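Local coordinates for protein RmpD (Hexulose-6-phosphate synthase) (Streptococcus mutans, PDB 3EXR) that is a TIM-barrel protein of the orotidine 5'-phosphate decarboxylase/HUMPS family, assembled as two copies of one chain, at residues Ser15-Ala20 against Leu42-Glu47; Val51-Phe56 against Gly82-Thr87; Asp180-Phe185 against Phe191-Gly196. All coordinates share one frame; numbering follows the deposited sequence.

Contact 1: Ser15-Ala20 against Leu42-Glu47; sequences SNLKGA and LQVGSE
The Gln43 side chain sets off with CG anti to its own carbonyl carbon (chi1 -78°) and bends at chi2 (-67°), a folded course that brings its amide to the carbonyl of Ser15. There NE2 donates to Ser15 O at 3.0 Å, with an N-H...O angle of 154°. The donor lies in the carbonyl plane and the acceptor close to the amide plane, so the two flat groups are well oriented for each other. The chi1 setting also places Gln43 CG 3.2 Å from Ser15 O.

One residue on, Val44 has its CG1 branch beside its own backbone N and presses this methyl on the start of helix 17-27, 3.6 Å from Leu17 N and 4.1 Å from Leu17 CB. A valine methyl, only one bond beyond CB, is short enough to rest on the backbone of the first helical turn. Asn16 is the N-cap of that helix: OD1 accepts from Gly19 N at 2.9 Å, which occupies an amide of the first turn. Gly45, with positive phi, ends helix 38-44 in a conformation that favours glycine.

Both polar ends look on to the dimer interface, where Gln43 OE1 bonds Ser46 of the second subunit and Ser15 OG bonds Asn77 of that subunit. One glutamine amide thus uses its donor within the chain and its acceptor between chains, coupling the loop before helix 17-27 to the partner subunit.

Contact 2: Val51-Phe56 against Gly82-Thr87; sequences VLRSLF and GADWMT
Round the flat guanidinium of Arg53 the partners gather at the edge: Asp84 OD2 lies in its plane, while Gly82 O is tilted from it. Gly82 O is gripped side-on by two nitrogens, at 3.3 Å from Arg53 NE and 2.9 Å from Arg53 NH2; the NH2 bond runs nearly along the C=O axis. The same NH2 forms a salt bridge with Asp84 OD2 at 2.8 Å, yet it meets that oxygen from above the carboxylate plane, the two planes standing 52° apart.

Arginine suits the place because its chain, bent at chi2 and chi3, spreads several N-H groups over different acceptors: NH1 also bonds Lys59 O. These bonds should fix the rotation of the group. Asp84 is buried, but OD2 has Lys111 and Ile61 N as further partners and OD1 has Asn108, so its charge is probably well compensated. Gly82 closes helix 71-79 in a Schellman motif; positive phi suits glycine, and its lack of a side chain lets Arg53 pass close by.

The end of helix 47-55 is thereby tied to the turn before strand 85-89, the barrel neighbour of strand 60-67 into which that helix leads, at the N-terminal end of a (beta/alpha)8 barrel.

Contact 3: Asp180-Phe185 against Phe191-Gly196; sequences DTLKLF and FTFIAG
Phe193 projects from strand 192-195, the last strand of the TIM barrel, to meet Leu182 and Phe185 in the connection that follows strand 170-174. Residues 191-196 start at Phe191, whose ring serves a different neighbour and forms a cation-pi pair with Arg170. Thr192 pairs its backbone with Val173, and its side chain touches Ser172 and Gln9 of the two flanking strands.

Next comes Phe193, which alone in its segment reaches across. With CG anti to the carbonyl carbon (chi1 -72°), its ring is sent out toward the connection, where a large flat residue can offer a face to Leu182 and an edge to Phe185 at once. Leu182 lays its CD2 methyl over the centre of one face, 3.6 Å from the ring centroid and only 5° off the normal, a nearly ideal CH-pi contact. Leucine suits this position because its branched end can put one methyl squarely on a ring. The edge of Phe193 then turns to the face of Phe185 in a T-shaped pair, with centroids 5.2 Å apart and planes at 75°.

Ile194 faces Ser172 and two residues of strand 7-12, Gln9 and Ala11, beyond which Ala195 and Gly196 end the segment, with Gly196 as the N-cap of helix 197-200. Helix 205-220 closes over the aromatic group: Phe212 touches Leu182 and Phe193, while Trp220 packs on both phenylalanines. At the heart of the T-shaped pair, Phe193 CE1 sits above the Phe185 ring, offset toward its rim and 3.7 Å from Phe185 CD2.

In the fold
From the N terminus, the three contacts follow in series, so none nests in or crosses another. Contact 1 closes the loop that contains strand 33-36 and joins the start of helix 17-27 to the end of helix 38-44 beside the second subunit. The chain then runs directly into helix 47-55, where contact 2 opens; it closes in the turn just before strand 85-89. Contact 3 closes a loop of only five residues, within the connection from strand 170-174 to strand 192-195. Contacts 2 and 3 lie on opposite sides of the chain's centre, their own centres 22 Å apart, yet touch where Trp85 CH2 packs 3.5 Å from Phe191 CE2, near the starts of their strands.

Contact 1: Ser15-Ala20 against Leu42-Glu47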
loop_
_atom_site.group_PDB
_atom_site.type_symbol
_atom_site.label_atom_id
_atom_site.label_comp_id
_atom_site.label_asym_id
_atom_site.label_seq_id
_atom_site.Cartn_x
_atom_site.Cartn_y
_atom_site.Cartn_z
ATOM N N SER A 15 11.945 -3.855 9.022
ATOM C CA SER A 15 10.766 -4.452 9.627
ATOM C C SER A 15 10.548 -4.109 11.107
ATOM O O SER A 15 9.640 -4.634 11.743
ATOM C CB SER A 15 10.804 -5.970 9.415
ATOM O OG SER A 15 10.606 -6.312 8.057
ATOM N N ASN A 16 11.396 -3.232 11.645
ATOM C CA ASN A 16 11.274 -2.778 13.014
ATOM C C ASN A 16 11.760 -1.338 13.167
ATOM O O ASN A 16 12.426 -0.769 12.293
ATOM C CB ASN A 16 11.966 -3.766 13.968
ATOM C CG ASN A 16 13.420 -3.972 13.640
ATOM O OD1 ASN A 16 14.114 -3.051 13.230
ATOM N ND2 ASN A 16 13.888 -5.208 13.793
ATOM N N LEU A 17 11.341 -0.733 14.263
ATOM C CA LEU A 17 11.571 0.669 14.542
ATOM C C LEU A 17 13.064 0.944 14.705
ATOM O O LEU A 17 13.596 1.902 14.110
ATOM C CB LEU A 17 10.807 1.068 15.798
ATOM C CG LEU A 17 10.918 2.542 16.128
ATOM C CD1 LEU A 17 10.254 3.392 15.026
ATOM C CD2 LEU A 17 10.364 2.839 17.502
ATOM N N LYS A 18 13.751 0.084 15.457
ATOM C CA LYS A 18 15.171 0.298 15.714
ATOM C C LYS A 18 15.993 0.299 14.423
ATOM O O LYS A 18 16.893 1.116 14.268
ATOM C CB LYS A 18 15.708 -0.729 16.721
ATOM C CG LYS A 18 15.845 -2.147 16.178
ATOM C CD LYS A 18 16.241 -3.123 17.278
ATOM C CE LYS A 18 16.576 -4.495 16.725
ATOM N NZ LYS A 18 16.916 -5.433 17.845
ATOM N N GLY A 19 15.655 -0.560 13.470
ATOM C CA GLY A 19 16.460 -0.608 12.237
ATOM C C GLY A 19 16.337 0.667 11.415
ATOM O O GLY A 19 17.321 1.189 10.850
ATOM N N ALA A 20 15.102 1.188 11.336
ATOM C CA ALA A 20 14.845 2.451 10.613
ATOM C C ALA A 20 15.553 3.625 11.272
ATOM O O ALA A 20 16.201 4.434 10.606
ATOM C CB ALA A 20 13.345 2.752 10.552
ATOM N N LEU A 42 4.028 -0.169 7.760
ATOM C CA LEU A 42 3.053 -1.219 8.098
ATOM C C LEU A 42 3.415 -1.957 9.360
ATOM O O LEU A 42 2.524 -2.529 9.996
ATOM C CB LEU A 42 2.872 -2.214 6.935
ATOM C CG LEU A 42 2.236 -1.642 5.668
ATOM C CD1 LEU A 42 2.457 -2.582 4.502
ATOM C CD2 LEU A 42 0.771 -1.346 5.897
ATOM N N GLN A 43 4.708 -1.999 9.704
ATOM C CA GLN A 43 5.147 -2.596 10.968
ATOM C C GLN A 43 5.010 -1.692 12.187
ATOM O O GLN A 43 4.614 -2.155 13.240
ATOM C CB GLN A 43 6.602 -3.064 10.882
ATOM C CG GLN A 43 6.813 -4.354 10.171
ATOM C CD GLN A 43 6.226 -5.535 10.908
ATOM O OE1 GLN A 43 5.033 -5.799 10.817
ATOM N NE2 GLN A 43 7.077 -6.271 11.616
ATOM N N VAL A 44 5.361 -0.410 12.051
ATOM C CA VAL A 44 5.536 0.445 13.223
ATOM C C VAL A 44 4.565 1.601 13.319
ATOM O O VAL A 44 4.462 2.197 14.380
ATOM C CB VAL A 44 6.963 0.948 13.370
ATOM C CG1 VAL A 44 7.944 -0.213 13.219
ATOM C CG2 VAL A 44 7.251 2.030 12.365
ATOM N N GLY A 45 3.859 1.911 12.239
ATOM C CA GLY A 45 2.894 3.007 12.217
ATOM C C GLY A 45 3.596 4.333 11.982
ATOM O O GLY A 45 4.803 4.367 11.718
ATOM N N SER A 46 2.848 5.414 12.145
ATOM C CA SER A 46 3.256 6.720 11.651
ATOM C C SER A 46 4.093 7.507 12.640
ATOM O O SER A 46 4.631 8.551 12.289
ATOM C CB SER A 46 2.028 7.512 11.218
ATOM O OG SER A 46 1.176 7.794 12.322
ATOM N N GLU A 47 4.226 7.038 13.871
ATOM C CA GLU A 47 5.023 7.780 14.838
ATOM C C GLU A 47 6.482 7.917 14.328
ATOM O O GLU A 47 7.139 8.911 14.568
ATOM C CB GLU A 47 4.937 7.218 16.255
ATOM C CG GLU A 47 5.685 8.078 17.272
ATOM C CD GLU A 47 5.496 7.670 18.722
ATOM O OE1 GLU A 47 5.261 6.479 19.017
ATOM O OE2 GLU A 47 5.650 8.566 19.579
#

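Contact 2: Val51-Phe56 against Gly82-Thr87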
loop_
_atom_site.group_PDB
_atom_site.type_symbol
_atom_site.label_atom_id
_atom_site.label_comp_id
_atom_site.label_asym_id
_atom_site.label_seq_id
_atom_site.Cartn_x
_atom_site.Cartn_y
_atom_site.Cartn_z
ATOM N N VAL A 51 9.277 11.006 14.600
ATOM C CA VAL A 51 10.621 10.823 15.152
ATOM C C VAL A 51 11.651 11.322 14.132
ATOM O O VAL A 51 12.585 12.010 14.512
ATOM C CB VAL A 51 10.882 9.353 15.532
ATOM C CG1 VAL A 51 12.346 9.103 15.870
ATOM C CG2 VAL A 51 9.955 8.927 16.695
ATOM N N LEU A 52 11.446 10.985 12.868
ATOM C CA LEU A 52 12.378 11.412 11.830
ATOM C C LEU A 52 12.374 12.927 11.698
ATOM O O LEU A 52 13.423 13.522 11.522
ATOM C CB LEU A 52 12.083 10.755 10.496
ATOM C CG LEU A 52 12.296 9.252 10.450
ATOM C CD1 LEU A 52 11.758 8.669 9.170
ATOM C CD2 LEU A 52 13.788 8.909 10.608
ATOM N N ARG A 53 11.193 13.542 11.789
ATOM C CA ARG A 53 11.075 14.996 11.714
ATOM C C ARG A 53 11.805 15.683 12.854
ATOM O O ARG A 53 12.457 16.691 12.651
ATOM C CB ARG A 53 9.619 15.415 11.639
ATOM C CG ARG A 53 9.360 16.923 11.689
ATOM C CD ARG A 53 10.132 17.730 10.683
ATOM N NE ARG A 53 9.550 17.520 9.368
ATOM C CZ ARG A 53 10.209 17.514 8.218
ATOM N NH1 ARG A 53 11.521 17.662 8.202
ATOM N NH2 ARG A 53 9.543 17.299 7.088
ATOM N N SER A 54 11.724 15.102 14.040
ATOM C CA SER A 54 12.418 15.612 15.214
ATOM C C SER A 54 13.957 15.520 15.043
ATOM O O SER A 54 14.704 16.452 15.373
ATOM C CB SER A 54 11.947 14.812 16.432
ATOM O OG SER A 54 12.522 15.303 17.615
ATOM N N LEU A 55 14.433 14.383 14.551
ATOM C CA LEU A 55 15.851 14.213 14.323
ATOM C C LEU A 55 16.380 15.118 13.210
ATOM O O LEU A 55 17.551 15.529 13.265
ATOM C CB LEU A 55 16.147 12.752 13.956
ATOM C CG LEU A 55 16.006 11.740 15.103
ATOM C CD1 LEU A 55 15.941 10.307 14.564
ATOM C CD2 LEU A 55 17.183 11.910 16.036
ATOM N N PHE A 56 15.528 15.389 12.210
ATOM C CA PHE A 56 15.922 16.087 10.971
ATOM C C PHE A 56 14.923 17.198 10.592
ATOM O O PHE A 56 14.086 17.033 9.689
ATOM C CB PHE A 56 16.097 15.053 9.864
ATOM C CG PHE A 56 17.137 14.021 10.174
ATOM C CD1 PHE A 56 18.495 14.330 10.140
ATOM C CD2 PHE A 56 16.771 12.727 10.528
ATOM C CE1 PHE A 56 19.452 13.374 10.459
ATOM C CE2 PHE A 56 17.729 11.793 10.837
ATOM C CZ PHE A 56 19.057 12.103 10.794
ATOM N N GLY A 82 4.414 15.208 10.272
ATOM C CA GLY A 82 5.512 15.990 9.684
ATOM C C GLY A 82 6.006 15.596 8.284
ATOM O O GLY A 82 7.010 16.139 7.826
ATOM N N ALA A 83 5.328 14.674 7.589
ATOM C CA ALA A 83 5.741 14.333 6.226
ATOM C C ALA A 83 5.663 15.499 5.255
ATOM O O ALA A 83 4.733 16.334 5.319
ATOM C CB ALA A 83 4.920 13.166 5.666
ATOM N N ASP A 84 6.613 15.520 4.317
ATOM C CA ASP A 84 6.540 16.426 3.167
ATOM C C ASP A 84 5.891 15.783 1.945
ATOM O O ASP A 84 4.989 16.363 1.324
ATOM C CB ASP A 84 7.950 16.897 2.808
ATOM C CG ASP A 84 8.575 17.742 3.908
ATOM O OD1 ASP A 84 7.929 18.718 4.395
ATOM O OD2 ASP A 84 9.726 17.458 4.287
ATOM N N TRP A 85 6.353 14.580 1.609
ATOM C CA TRP A 85 5.890 13.845 0.448
ATOM C C TRP A 85 5.246 12.566 0.914
ATOM O O TRP A 85 5.703 11.975 1.870
ATOM C CB TRP A 85 7.032 13.487 -0.490
ATOM C CG TRP A 85 7.771 14.681 -1.025
ATOM C CD1 TRP A 85 7.343 15.973 -1.019
ATOM C CD2 TRP A 85 9.072 14.687 -1.627
ATOM N NE1 TRP A 85 8.293 16.785 -1.589
ATOM C CE2 TRP A 85 9.364 16.025 -1.973
ATOM C CE3 TRP A 85 10.023 13.696 -1.904
ATOM C CZ2 TRP A 85 10.562 16.394 -2.583
ATOM C CZ3 TRP A 85 11.231 14.064 -2.507
ATOM C CH2 TRP A 85 11.487 15.402 -2.831
ATOM N N MET A 86 4.172 12.173 0.238
ATOM C CA MET A 86 3.568 10.861 0.456
ATOM C C MET A 86 3.398 10.147 -0.881
ATOM O O MET A 86 3.028 10.772 -1.895
ATOM C CB MET A 86 2.208 10.979 1.135
ATOM C CG MET A 86 1.680 9.643 1.608
ATOM S SD MET A 86 0.027 9.646 2.293
ATOM C CE MET A 86 -1.025 9.718 0.828
ATOM N N THR A 87 3.624 8.835 -0.889
ATOM C CA THR A 87 3.343 8.049 -2.079
ATOM C C THR A 87 1.897 7.560 -2.166
ATOM O O THR A 87 1.278 7.145 -1.168
ATOM C CB THR A 87 4.304 6.842 -2.229
ATOM O OG1 THR A 87 4.192 5.975 -1.099
ATOM C CG2 THR A 87 5.783 7.299 -2.318
#

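Contact 3: Asp180-Phe185 against Phe191-Gly196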
loop_
_atom_site.group_PDB
_atom_site.type_symbol
_atom_site.label_atom_id
_atom_site.label_comp_id
_atom_site.label_asym_id
_atom_site.label_seq_id
_atom_site.Cartn_x
_atom_site.Cartn_y
_atom_site.Cartn_z
ATOM N N ASP A 180 29.274 3.889 -8.670
ATOM C CA ASP A 180 29.784 3.521 -9.985
ATOM C C ASP A 180 28.729 3.502 -11.098
ATOM O O ASP A 180 29.073 3.659 -12.264
ATOM C CB ASP A 180 30.525 2.172 -9.910
ATOM C CG ASP A 180 31.675 2.194 -8.911
ATOM O OD1 ASP A 180 32.363 3.233 -8.814
ATOM O OD2 ASP A 180 31.924 1.201 -8.180
ATOM N N THR A 181 27.448 3.340 -10.766
ATOM C CA THR A 181 26.399 3.304 -11.822
ATOM C C THR A 181 25.665 4.606 -12.087
ATOM O O THR A 181 24.800 4.662 -12.964
ATOM C CB THR A 181 25.337 2.203 -11.583
ATOM O OG1 THR A 181 24.424 2.594 -10.541
ATOM C CG2 THR A 181 25.982 0.891 -11.201
ATOM N N LEU A 182 25.957 5.649 -11.329
ATOM C CA LEU A 182 25.324 6.914 -11.606
ATOM C C LEU A 182 25.628 7.365 -13.039
ATOM O O LEU A 182 24.739 7.845 -13.706
ATOM C CB LEU A 182 25.723 7.979 -10.601
ATOM C CG LEU A 182 25.075 7.854 -9.231
ATOM C CD1 LEU A 182 25.844 8.688 -8.236
ATOM C CD2 LEU A 182 23.593 8.272 -9.270
ATOM N N LYS A 183 26.857 7.159 -13.514
ATOM C CA LYS A 183 27.237 7.579 -14.869
ATOM C C LYS A 183 26.305 7.039 -15.982
ATOM O O LYS A 183 26.181 7.654 -17.030
ATOM C CB LYS A 183 28.727 7.271 -15.159
ATOM C CG LYS A 183 29.105 5.810 -15.268
ATOM C CD LYS A 183 30.576 5.635 -15.642
ATOM C CE LYS A 183 31.525 6.093 -14.532
ATOM N NZ LYS A 183 31.333 5.391 -13.236
ATOM N N LEU A 184 25.616 5.923 -15.735
ATOM C CA LEU A 184 24.591 5.408 -16.674
ATOM C C LEU A 184 23.534 6.444 -17.010
ATOM O O LEU A 184 22.941 6.419 -18.093
ATOM C CB LEU A 184 23.825 4.224 -16.063
ATOM C CG LEU A 184 24.608 3.022 -15.583
ATOM C CD1 LEU A 184 23.659 2.015 -14.906
ATOM C CD2 LEU A 184 25.348 2.428 -16.745
ATOM N N PHE A 185 23.262 7.307 -16.043
ATOM C CA PHE A 185 22.204 8.291 -16.132
ATOM C C PHE A 185 22.656 9.636 -16.681
ATOM O O PHE A 185 21.888 10.588 -16.676
ATOM C CB PHE A 185 21.592 8.501 -14.755
ATOM C CG PHE A 185 20.802 7.303 -14.250
ATOM C CD1 PHE A 185 19.472 7.137 -14.600
ATOM C CD2 PHE A 185 21.406 6.355 -13.432
ATOM C CE1 PHE A 185 18.741 6.030 -14.098
ATOM C CE2 PHE A 185 20.699 5.260 -12.955
ATOM C CZ PHE A 185 19.371 5.090 -13.299
ATOM N N PHE A 191 15.313 13.546 -10.936
ATOM C CA PHE A 191 14.994 14.458 -9.826
ATOM C C PHE A 191 15.608 13.997 -8.509
ATOM O O PHE A 191 16.170 14.796 -7.774
ATOM C CB PHE A 191 13.468 14.616 -9.693
ATOM C CG PHE A 191 13.027 15.352 -8.446
ATOM C CD1 PHE A 191 13.328 16.701 -8.266
ATOM C CD2 PHE A 191 12.274 14.706 -7.477
ATOM C CE1 PHE A 191 12.925 17.379 -7.145
ATOM C CE2 PHE A 191 11.849 15.406 -6.339
ATOM C CZ PHE A 191 12.182 16.739 -6.182
ATOM N N THR A 192 15.482 12.698 -8.238
ATOM C CA THR A 192 15.984 12.071 -7.033
ATOM C C THR A 192 16.453 10.663 -7.305
ATOM O O THR A 192 15.773 9.915 -8.026
ATOM C CB THR A 192 14.873 12.005 -5.957
ATOM O OG1 THR A 192 14.458 13.326 -5.588
ATOM C CG2 THR A 192 15.392 11.322 -4.681
ATOM N N PHE A 193 17.598 10.302 -6.718
ATOM C CA PHE A 193 18.084 8.913 -6.708
ATOM C C PHE A 193 17.769 8.324 -5.317
ATOM O O PHE A 193 18.196 8.881 -4.307
ATOM C CB PHE A 193 19.586 8.852 -6.964
ATOM C CG PHE A 193 19.954 9.172 -8.393
ATOM C CD1 PHE A 193 19.848 8.198 -9.386
ATOM C CD2 PHE A 193 20.358 10.447 -8.749
ATOM C CE1 PHE A 193 20.174 8.511 -10.725
ATOM C CE2 PHE A 193 20.688 10.749 -10.074
ATOM C CZ PHE A 193 20.591 9.783 -11.049
ATOM N N ILE A 194 17.029 7.211 -5.261
ATOM C CA ILE A 194 16.628 6.607 -3.978
ATOM C C ILE A 194 17.508 5.387 -3.724
ATOM O O ILE A 194 17.391 4.389 -4.425
ATOM C CB ILE A 194 15.162 6.155 -3.993
ATOM C CG1 ILE A 194 14.218 7.307 -4.349
ATOM C CG2 ILE A 194 14.810 5.539 -2.639
ATOM C CD1 ILE A 194 12.775 6.836 -4.593
ATOM N N ALA A 195 18.391 5.493 -2.736
ATOM C CA ALA A 195 19.243 4.405 -2.315
ATOM C C ALA A 195 18.668 3.831 -1.034
ATOM O O ALA A 195 17.812 4.446 -0.396
ATOM C CB ALA A 195 20.673 4.891 -2.092
ATOM N N GLY A 196 19.119 2.645 -0.675
ATOM C CA GLY A 196 18.678 1.970 0.536
ATOM C C GLY A 196 19.832 1.245 1.222
ATOM O O GLY A 196 20.761 1.885 1.716
#